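Local coordinates for protein peroxinectin A (Dictyostelium discoideum, PDB 6ERC) that uses hydrogen peroxide to oxidise phenolic donors, iodide and thiocyanate at a modified heme, as a secreted peroxidase of a social amoeba, at residues R5-G9 and G157-C163; I150-Y156 and I258-Q263; K264-D268 and F462-R466. Residue numbers count along the deposited sequence, not the author numbering.

Contact 1 of 3, residues R5-G9 and G157-C163; sequences RSYTG and GNSEEIC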
loop_
_atom_site.group_PDB
_atom_site.type_symbol
_atom_site.label_atom_id
_atom_site.label_comp_id
_atom_site.label_asym_id
_atom_site.label_seq_id
_atom_site.Cartn_x
_atom_site.Cartn_y
_atom_site.Cartn_z
ATOM N N ARG A 5 -18.859 -2.917 12.597
ATOM C CA ARG A 5 -17.496 -3.427 12.632
ATOM C C ARG A 5 -16.773 -2.943 13.880
ATOM O O ARG A 5 -17.077 -1.881 14.431
ATOM C CB ARG A 5 -16.711 -2.962 11.406
ATOM C CG ARG A 5 -17.123 -3.569 10.089
ATOM C CD ARG A 5 -16.379 -2.862 8.972
ATOM N NE ARG A 5 -16.635 -3.434 7.653
ATOM C CZ ARG A 5 -15.928 -4.416 7.101
ATOM N NH1 ARG A 5 -14.910 -4.968 7.748
ATOM N NH2 ARG A 5 -16.251 -4.854 5.893
ATOM N N SER A 6 -15.797 -3.728 14.319
ATOM C CA SER A 6 -14.831 -3.224 15.273
ATOM C C SER A 6 -13.795 -2.375 14.544
ATOM O O SER A 6 -13.740 -2.337 13.312
ATOM C CB SER A 6 -14.153 -4.371 16.015
ATOM O OG SER A 6 -13.297 -3.868 17.025
ATOM N N TYR A 7 -12.970 -1.677 15.316
ATOM C CA TYR A 7 -11.879 -0.906 14.740
ATOM C C TYR A 7 -10.602 -1.723 14.580
ATOM O O TYR A 7 -9.698 -1.296 13.852
ATOM C CB TYR A 7 -11.603 0.333 15.598
ATOM C CG TYR A 7 -12.791 1.258 15.687
ATOM C CD1 TYR A 7 -13.184 2.015 14.593
ATOM C CD2 TYR A 7 -13.526 1.370 16.860
ATOM C CE1 TYR A 7 -14.271 2.856 14.662
ATOM C CE2 TYR A 7 -14.614 2.212 16.938
ATOM C CZ TYR A 7 -14.983 2.952 15.835
ATOM O OH TYR A 7 -16.068 3.799 15.897
ATOM N N THR A 8 -10.519 -2.889 15.220
ATOM C CA THR A 8 -9.321 -3.715 15.196
ATOM C C THR A 8 -9.403 -4.874 14.213
ATOM O O THR A 8 -8.362 -5.424 13.844
ATOM C CB THR A 8 -9.047 -4.274 16.594
ATOM O OG1 THR A 8 -10.245 -4.862 17.117
ATOM C CG2 THR A 8 -8.575 -3.167 17.523
ATOM N N GLY A 9 -10.600 -5.259 13.788
ATOM C CA GLY A 9 -10.784 -6.372 12.891
ATOM C C GLY A 9 -11.300 -7.630 13.556
ATOM O O GLY A 9 -11.845 -8.499 12.865
ATOM N N GLY A 157 -8.903 5.093 12.253
ATOM C CA GLY A 157 -7.945 4.590 13.218
ATOM C C GLY A 157 -8.194 3.144 13.588
ATOM O O GLY A 157 -9.175 2.510 13.187
ATOM N N ASN A 158 -7.273 2.611 14.392
ATOM C CA ASN A 158 -7.243 1.191 14.710
ATOM C C ASN A 158 -7.820 0.873 16.087
ATOM O O ASN A 158 -7.585 -0.223 16.604
ATOM C CB ASN A 158 -5.809 0.666 14.612
ATOM C CG ASN A 158 -5.247 0.756 13.204
ATOM O OD1 ASN A 158 -4.386 1.587 12.923
ATOM N ND2 ASN A 158 -5.728 -0.108 12.312
ATOM N N SER A 159 -8.574 1.789 16.689
ATOM C CA SER A 159 -9.186 1.520 17.986
ATOM C C SER A 159 -10.250 2.571 18.260
ATOM O O SER A 159 -10.398 3.545 17.518
ATOM C CB SER A 159 -8.147 1.505 19.107
ATOM O OG SER A 159 -7.574 2.787 19.285
ATOM N N GLU A 160 -10.994 2.356 19.349
ATOM C CA GLU A 160 -12.019 3.310 19.758
ATOM C C GLU A 160 -11.401 4.647 20.143
ATOM O O GLU A 160 -11.880 5.709 19.730
ATOM C CB GLU A 160 -12.821 2.749 20.934
ATOM C CG GLU A 160 -13.915 1.762 20.568
ATOM C CD GLU A 160 -15.288 2.245 21.001
ATOM O OE1 GLU A 160 -15.689 3.350 20.580
ATOM O OE2 GLU A 160 -15.956 1.529 21.775
ATOM N N GLU A 161 -10.342 4.612 20.954
ATOM C CA GLU A 161 -9.788 5.847 21.498
ATOM C C GLU A 161 -9.242 6.742 20.394
ATOM O O GLU A 161 -9.479 7.954 20.394
ATOM C CB GLU A 161 -8.700 5.521 22.520
ATOM C CG GLU A 161 -8.285 6.706 23.379
ATOM C CD GLU A 161 -7.346 6.309 24.507
ATOM O OE1 GLU A 161 -6.754 5.211 24.428
ATOM O OE2 GLU A 161 -7.205 7.093 25.471
ATOM N N ILE A 162 -8.510 6.166 19.441
ATOM C CA ILE A 162 -7.985 6.968 18.343
ATOM C C ILE A 162 -9.124 7.499 17.483
ATOM O O ILE A 162 -9.093 8.649 17.027
ATOM C CB ILE A 162 -6.975 6.152 17.514
ATOM C CG1 ILE A 162 -6.362 7.024 16.416
ATOM C CG2 ILE A 162 -7.638 4.922 16.906
ATOM C CD1 ILE A 162 -5.179 6.389 15.717
ATOM N N CYS A 163 -10.151 6.681 17.253
ATOM C CA CYS A 163 -11.273 7.123 16.434
ATOM C C CYS A 163 -11.963 8.331 17.056
ATOM O O CYS A 163 -12.147 9.362 16.401
ATOM C CB CYS A 163 -12.270 5.982 16.243
ATOM S SG CYS A 163 -13.664 6.435 15.180
HETATM O O HOH W 1 -17.309 3.663 18.117
HETATM O O HOH W 2 -8.156 -2.301 11.320
HETATM O O HOH W 3 -10.154 0.561 12.130
#
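Arg5 places the N-terminal loop through a salt bridge of its guanidinium with Asp469. Tyr7 makes most of this segment's share of the contact with 157-163. Tyr7 CA and Ser159 CA are 4.9 Å apart, the closest pair of CA atoms across the segments. The ring packs on the first turn of helix 160-166. Cys163 CB sits over one ring face, 4.2 Å from the centroid of the Tyr7 ring, a CH-pi contact. Cys163 SG lies obliquely to the same ring and 3.6 Å from Tyr7 OH, so the sulfur-aromatic contact is off-centre. Glu160 CG lies 3.7 Å from Tyr7 CE2. The hydroxyl of Tyr7 bonds to Gln252 and donates to water 1 (OH to water 2.5 Å), which in turn donates to Glu160 OE1 at 3.0 Å. No direct hydrogen bond joins the segments, so water does the polar bridging. Water 3 donates to Tyr7 O at 2.6 Å and to Gly157 O at 2.4 Å. A CA-H...O contact adds Asn158 CA, 3.6 Å from Tyr7 O. Thr8 follows, with CG2 3.2 Å from Asn158 O. Gly157 has positive phi, and a CB there would clash with Ile162 CG2. Ser159 is the N-cap of the helix, and Cys163 N bonds to Ser159 O at 3.2 Å. This is packing of an N-terminal loop on a helix N-terminus within the animal heme peroxidase fold.

Contact 2 of 3, residues I150-Y156 and I258-Q263; sequences IDGNVLY and IIEQIQ. With NA (sodium ion), chain K.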
loop_
_atom_site.group_PDB
_atom_site.type_symbol
_atom_site.label_atom_id
_atom_site.label_comp_id
_atom_site.label_asym_id
_atom_site.label_seq_id
_atom_site.Cartn_x
_atom_site.Cartn_y
_atom_site.Cartn_z
ATOM N N ILE A 150 -10.539 -4.618 4.746
ATOM C CA ILE A 150 -10.754 -3.283 4.203
ATOM C C ILE A 150 -11.885 -2.657 5.009
ATOM O O ILE A 150 -13.066 -2.865 4.708
ATOM C CB ILE A 150 -11.071 -3.328 2.697
ATOM C CG1 ILE A 150 -9.880 -3.912 1.929
ATOM C CG2 ILE A 150 -11.396 -1.936 2.176
ATOM C CD1 ILE A 150 -10.174 -4.256 0.486
ATOM N N ASP A 151 -11.527 -1.896 6.048
ATOM C CA ASP A 151 -12.483 -1.463 7.062
ATOM C C ASP A 151 -12.353 0.023 7.379
ATOM O O ASP A 151 -12.813 0.466 8.437
ATOM C CB ASP A 151 -12.311 -2.291 8.338
ATOM C CG ASP A 151 -10.897 -2.228 8.895
ATOM O OD1 ASP A 151 -10.030 -1.575 8.275
ATOM O OD2 ASP A 151 -10.652 -2.837 9.957
ATOM N N GLY A 152 -11.741 0.800 6.489
ATOM C CA GLY A 152 -11.637 2.230 6.691
ATOM C C GLY A 152 -10.720 2.657 7.812
ATOM O O GLY A 152 -10.739 3.834 8.188
ATOM N N ASN A 153 -9.918 1.741 8.364
ATOM C CA ASN A 153 -8.966 2.113 9.405
ATOM C C ASN A 153 -8.101 3.287 8.971
ATOM O O ASN A 153 -7.608 4.047 9.812
ATOM C CB ASN A 153 -8.079 0.919 9.760
ATOM C CG ASN A 153 -7.107 0.563 8.644
ATOM O OD1 ASN A 153 -7.423 -0.231 7.758
ATOM N ND2 ASN A 153 -5.921 1.156 8.681
ATOM N N VAL A 154 -7.895 3.439 7.662
ATOM C CA VAL A 154 -7.122 4.559 7.140
ATOM C C VAL A 154 -7.726 5.891 7.569
ATOM O O VAL A 154 -7.003 6.879 7.747
ATOM C CB VAL A 154 -7.024 4.446 5.605
ATOM C CG1 VAL A 154 -8.412 4.432 4.976
ATOM C CG2 VAL A 154 -6.184 5.576 5.036
ATOM N N LEU A 155 -9.046 5.952 7.738
ATOM C CA LEU A 155 -9.709 7.186 8.149
ATOM C C LEU A 155 -10.005 7.242 9.639
ATOM O O LEU A 155 -9.820 8.293 10.259
ATOM C CB LEU A 155 -11.022 7.370 7.382
ATOM C CG LEU A 155 -10.945 7.508 5.859
ATOM C CD1 LEU A 155 -12.334 7.731 5.311
ATOM C CD2 LEU A 155 -10.016 8.639 5.430
ATOM N N TYR A 156 -10.452 6.137 10.232
ATOM C CA TYR A 156 -11.010 6.156 11.577
ATOM C C TYR A 156 -10.071 5.600 12.638
ATOM O O TYR A 156 -10.412 5.642 13.825
ATOM C CB TYR A 156 -12.331 5.380 11.590
ATOM C CG TYR A 156 -13.236 5.758 10.440
ATOM C CD1 TYR A 156 -13.923 6.964 10.442
ATOM C CD2 TYR A 156 -13.388 4.919 9.344
ATOM C CE1 TYR A 156 -14.745 7.320 9.390
ATOM C CE2 TYR A 156 -14.207 5.266 8.287
ATOM C CZ TYR A 156 -14.885 6.468 8.315
ATOM O OH TYR A 156 -15.703 6.822 7.267
ATOM N N ILE A 258 -18.739 4.803 3.858
ATOM C CA ILE A 258 -17.397 5.052 3.337
ATOM C C ILE A 258 -16.650 3.740 3.133
ATOM O O ILE A 258 -15.967 3.548 2.120
ATOM C CB ILE A 258 -16.630 6.001 4.277
ATOM C CG1 ILE A 258 -17.316 7.370 4.328
ATOM C CG2 ILE A 258 -15.173 6.133 3.841
ATOM C CD1 ILE A 258 -17.353 8.115 2.997
ATOM N N ILE A 259 -16.754 2.825 4.096
ATOM C CA ILE A 259 -16.145 1.508 3.938
ATOM C C ILE A 259 -16.656 0.845 2.667
ATOM O O ILE A 259 -15.878 0.307 1.870
ATOM C CB ILE A 259 -16.417 0.646 5.184
ATOM C CG1 ILE A 259 -15.629 1.202 6.369
ATOM C CG2 ILE A 259 -16.053 -0.812 4.935
ATOM C CD1 ILE A 259 -16.014 0.610 7.692
ATOM N N GLU A 260 -17.974 0.877 2.456
ATOM C CA GLU A 260 -18.538 0.348 1.218
ATOM C C GLU A 260 -17.991 1.085 0.003
ATOM O O GLU A 260 -17.723 0.472 -1.035
ATOM C CB GLU A 260 -20.064 0.440 1.253
ATOM C CG GLU A 260 -20.722 0.177 -0.100
ATOM C CD GLU A 260 -22.233 0.104 -0.021
ATOM O OE1 GLU A 260 -22.769 -0.049 1.098
ATOM O OE2 GLU A 260 -22.884 0.200 -1.082
ATOM N N GLN A 261 -17.835 2.406 0.107
ATOM C CA GLN A 261 -17.305 3.171 -1.016
ATOM C C GLN A 261 -15.875 2.753 -1.333
ATOM O O GLN A 261 -15.510 2.604 -2.506
ATOM C CB GLN A 261 -17.377 4.667 -0.710
ATOM C CG GLN A 261 -16.944 5.560 -1.861
ATOM C CD GLN A 261 -17.803 5.382 -3.099
ATOM O OE1 GLN A 261 -18.828 6.047 -3.259
ATOM N NE2 GLN A 261 -17.388 4.484 -3.982
ATOM N N ILE A 262 -15.050 2.557 -0.303
ATOM C CA ILE A 262 -13.681 2.096 -0.526
ATOM C C ILE A 262 -13.694 0.716 -1.173
ATOM O O ILE A 262 -13.000 0.468 -2.166
ATOM C CB ILE A 262 -12.891 2.095 0.796
ATOM C CG1 ILE A 262 -12.747 3.522 1.336
ATOM C CG2 ILE A 262 -11.509 1.469 0.595
ATOM C CD1 ILE A 262 -12.271 3.595 2.775
ATOM N N GLN A 263 -14.489 -0.200 -0.620
ATOM C CA GLN A 263 -14.523 -1.560 -1.144
ATOM C C GLN A 263 -14.970 -1.587 -2.601
ATOM O O GLN A 263 -14.366 -2.281 -3.428
ATOM C CB GLN A 263 -15.442 -2.422 -0.281
ATOM C CG GLN A 263 -14.890 -2.709 1.102
ATOM C CD GLN A 263 -15.794 -3.607 1.916
ATOM O OE1 GLN A 263 -16.933 -3.881 1.535
ATOM N NE2 GLN A 263 -15.284 -4.084 3.043
HETATM NA NA NA K . -7.853 -2.624 7.789
#
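Apolar packing makes up much of this buried contact. Three isoleucines of helix 247-275 point toward 150-156. Ile150 CG2 meets Ile262 CG2 at 3.8 Å, and Leu155 CD1 meets Ile258 CG2 at 3.6 Å. Ile259 packs against the backbone of 150-152, with CD1 3.3 Å from Asp151 O. The Tyr156 ring meets Ile258 edge-on, and Tyr156 OH comes within 3.2 Å of Ile258 CB. The CA atoms come closest at Gly152 and Ile259, 5.3 Å apart. A CB on Gly152 would point at the helix and sit tightly against Ile259 CG1, so the missing side chain allows this approach.

One hydrogen bond crosses the contact. Gln263 NE2 donates to Ile150 O at 3.0 Å and ties the loop to the helix. Gly152 is the N-cap of helix 153-156. Its O accepts from Leu155 N at 2.7 Å and from Tyr156 N at 3.1 Å.

Metal binding occupies another side of this segment. The CA-to-CB bonds of Asp151 and Asn153 point away from helix 247-275. Asp151 OD1 binds the sodium ion at 2.5 Å and Asn153 OD1 binds it at 2.4 Å. Asn82, Gly147 and Tyr149 complete the site. Asn82 directly follows His81, the predicted proton acceptor. The contact thus packs a sodium-binding loop, linked to the probable active-site histidine, on a long helix of the animal heme peroxidase fold.

Contact 3 of 3, residues K264-D268 and F462-R466; sequences KITYD and FFRTR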
loop_
_atom_site.group_PDB
_atom_site.type_symbol
_atom_site.label_atom_id
_atom_site.label_comp_id
_atom_site.label_asym_id
_atom_site.label_seq_id
_atom_site.Cartn_x
_atom_site.Cartn_y
_atom_site.Cartn_z
ATOM N N LYS A 264 -16.019 -0.830 -2.942
ATOM C CA LYS A 264 -16.581 -0.911 -4.289
ATOM C C LYS A 264 -15.590 -0.419 -5.336
ATOM O O LYS A 264 -15.448 -1.030 -6.402
ATOM C CB LYS A 264 -17.880 -0.109 -4.371
ATOM C CG LYS A 264 -18.693 -0.397 -5.630
ATOM C CD LYS A 264 -19.868 0.555 -5.771
ATOM C CE LYS A 264 -20.723 0.222 -6.985
ATOM N NZ LYS A 264 -21.809 1.230 -7.178
ATOM N N ILE A 265 -14.908 0.694 -5.061
ATOM C CA ILE A 265 -13.907 1.200 -5.997
ATOM C C ILE A 265 -12.805 0.170 -6.203
ATOM O O ILE A 265 -12.279 0.012 -7.312
ATOM C CB ILE A 265 -13.343 2.546 -5.499
ATOM C CG1 ILE A 265 -14.405 3.641 -5.632
ATOM C CG2 ILE A 265 -12.081 2.930 -6.276
ATOM C CD1 ILE A 265 -14.056 4.926 -4.927
ATOM N N THR A 266 -12.439 -0.549 -5.142
ATOM C CA THR A 266 -11.375 -1.538 -5.254
ATOM C C THR A 266 -11.774 -2.671 -6.194
ATOM O O THR A 266 -11.019 -3.029 -7.105
ATOM C CB THR A 266 -11.024 -2.082 -3.868
ATOM O OG1 THR A 266 -10.570 -1.007 -3.035
ATOM C CG2 THR A 266 -9.932 -3.143 -3.957
ATOM N N TYR A 267 -12.961 -3.244 -5.996
ATOM C CA TYR A 267 -13.346 -4.458 -6.703
ATOM C C TYR A 267 -14.126 -4.205 -7.987
ATOM O O TYR A 267 -14.288 -5.138 -8.781
ATOM C CB TYR A 267 -14.174 -5.359 -5.786
ATOM C CG TYR A 267 -13.346 -6.084 -4.751
ATOM C CD1 TYR A 267 -12.703 -5.388 -3.736
ATOM C CD2 TYR A 267 -13.207 -7.464 -4.787
ATOM C CE1 TYR A 267 -11.944 -6.046 -2.791
ATOM C CE2 TYR A 267 -12.452 -8.130 -3.843
ATOM C CZ TYR A 267 -11.825 -7.416 -2.847
ATOM O OH TYR A 267 -11.073 -8.072 -1.900
ATOM N N ASP A 268 -14.622 -2.989 -8.210
ATOM C CA ASP A 268 -15.286 -2.658 -9.464
ATOM C C ASP A 268 -14.404 -1.861 -10.413
ATOM O O ASP A 268 -14.601 -1.936 -11.630
ATOM C CB ASP A 268 -16.574 -1.866 -9.202
ATOM C CG ASP A 268 -17.713 -2.740 -8.706
ATOM O OD1 ASP A 268 -17.507 -3.962 -8.537
ATOM O OD2 ASP A 268 -18.822 -2.204 -8.494
ATOM N N PHE A 462 -7.140 -10.906 -2.697
ATOM C CA PHE A 462 -8.376 -10.135 -2.698
ATOM C C PHE A 462 -9.614 -11.017 -2.791
ATOM O O PHE A 462 -10.706 -10.570 -2.425
ATOM C CB PHE A 462 -8.353 -9.115 -3.834
ATOM C CG PHE A 462 -7.476 -7.929 -3.552
ATOM C CD1 PHE A 462 -7.793 -7.047 -2.532
ATOM C CD2 PHE A 462 -6.336 -7.696 -4.298
ATOM C CE1 PHE A 462 -6.990 -5.957 -2.264
ATOM C CE2 PHE A 462 -5.532 -6.606 -4.035
ATOM C CZ PHE A 462 -5.860 -5.735 -3.019
ATOM N N PHE A 463 -9.478 -12.257 -3.257
ATOM C CA PHE A 463 -10.589 -13.190 -3.140
ATOM C C PHE A 463 -10.920 -13.450 -1.677
ATOM O O PHE A 463 -12.094 -13.541 -1.301
ATOM C CB PHE A 463 -10.262 -14.500 -3.849
ATOM C CG PHE A 463 -11.378 -15.499 -3.810
ATOM C CD1 PHE A 463 -11.488 -16.395 -2.762
ATOM C CD2 PHE A 463 -12.323 -15.537 -4.820
ATOM C CE1 PHE A 463 -12.515 -17.315 -2.725
ATOM C CE2 PHE A 463 -13.353 -16.452 -4.788
ATOM C CZ PHE A 463 -13.448 -17.343 -3.738
ATOM N N ARG A 464 -9.893 -13.562 -0.833
ATOM C CA ARG A 464 -10.118 -13.900 0.566
ATOM C C ARG A 464 -10.602 -12.698 1.370
ATOM O O ARG A 464 -11.519 -12.834 2.188
ATOM C CB ARG A 464 -8.844 -14.483 1.176
ATOM C CG ARG A 464 -8.550 -15.900 0.700
ATOM C CD ARG A 464 -7.352 -16.517 1.404
ATOM N NE ARG A 464 -6.100 -15.849 1.057
ATOM C CZ ARG A 464 -5.489 -14.934 1.803
ATOM N NH1 ARG A 464 -4.350 -14.397 1.382
ATOM N NH2 ARG A 464 -5.998 -14.553 2.965
ATOM N N THR A 465 -10.017 -11.517 1.157
ATOM C CA THR A 465 -10.442 -10.351 1.929
ATOM C C THR A 465 -11.852 -9.888 1.573
ATOM O O THR A 465 -12.394 -9.031 2.277
ATOM C CB THR A 465 -9.462 -9.187 1.752
ATOM O OG1 THR A 465 -9.045 -9.100 0.386
ATOM C CG2 THR A 465 -8.250 -9.373 2.661
ATOM N N ARG A 466 -12.447 -10.422 0.509
ATOM C CA ARG A 466 -13.866 -10.245 0.230
ATOM C C ARG A 466 -14.702 -11.403 0.761
ATOM O O ARG A 466 -15.694 -11.184 1.462
ATOM C CB ARG A 466 -14.093 -10.092 -1.280
ATOM C CG ARG A 466 -15.557 -10.123 -1.691
ATOM C CD ARG A 466 -15.758 -9.678 -3.132
ATOM N NE ARG A 466 -15.525 -10.758 -4.087
ATOM C CZ ARG A 466 -15.644 -10.634 -5.408
ATOM N NH1 ARG A 466 -15.993 -9.471 -5.945
ATOM N NH2 ARG A 466 -15.414 -11.673 -6.197
#
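Tyr267 reaches across from helix 247-275 and lays its ring beside Phe462 and Arg466 of helix 452-467. It gives most of the area buried on the 264-268 side, 114 Å². The axes of the two short segments come no nearer than 12.1 Å, and the nearest CA atoms, of Tyr267 and Phe462, are 8.5 Å apart. The segments run in broadly opposed directions but cross obliquely, with 139° between their N-to-C directions.

The Tyr267 hydroxyl ends at the backbone of the other helix. Tyr267 OH donates to Phe462 O at 2.6 Å. The same carbonyl also accepts a weak helical bond from Arg466 N, 3.4 Å from Phe462 O. The hydroxyl thus adds a short side-chain bond at this turn. Thr465 OG1 lies 3.2 Å from Tyr267 OH.

Apolar contacts lie beside this polar point. Tyr267 CZ is 4.0 Å from Phe462 CB. The two ring planes are at 90° in an oblique pairing, with centroids 5.9 Å apart. Arg466 CB lies 3.6 Å from Tyr267 CE2, while the Arg466 guanidinium bonds to Pro279 O. Thr266 CG2 approaches Phe462 CE1 at 4.4 Å.

Trp472 meets the Tyr267 ring edge-to-face, and Phe296 meets the Phe462 ring in the same way. The Phe462 side chain is about 9 Å from the heme. This is buried helix-helix packing through an aromatic cluster, in the largely helical fold of an animal heme peroxidase.

Contacts 2 and 3 follow one another on helix 247-275, with centres about 12 Å apart. They touch where Ile150 CD1 lies 4.1 Å from Tyr267 CE1. The centres of contacts 1 and 2 are also about 12 Å apart, and the two touch. They are joined through the chain as well, because helix 160-166 follows helix 153-156. Arg5 CD packs 3.7 Å from Ile259 CD1. Contacts 1 and 3 do not touch; their centres are about 21 Å apart. Along the chain, contacts 1 and 2 cross, and contact 3 opens after both. Helix 247-275 thus packs against both the sodium-binding loop and helix 452-467, bringing together parts of the animal heme peroxidase fold far apart in sequence.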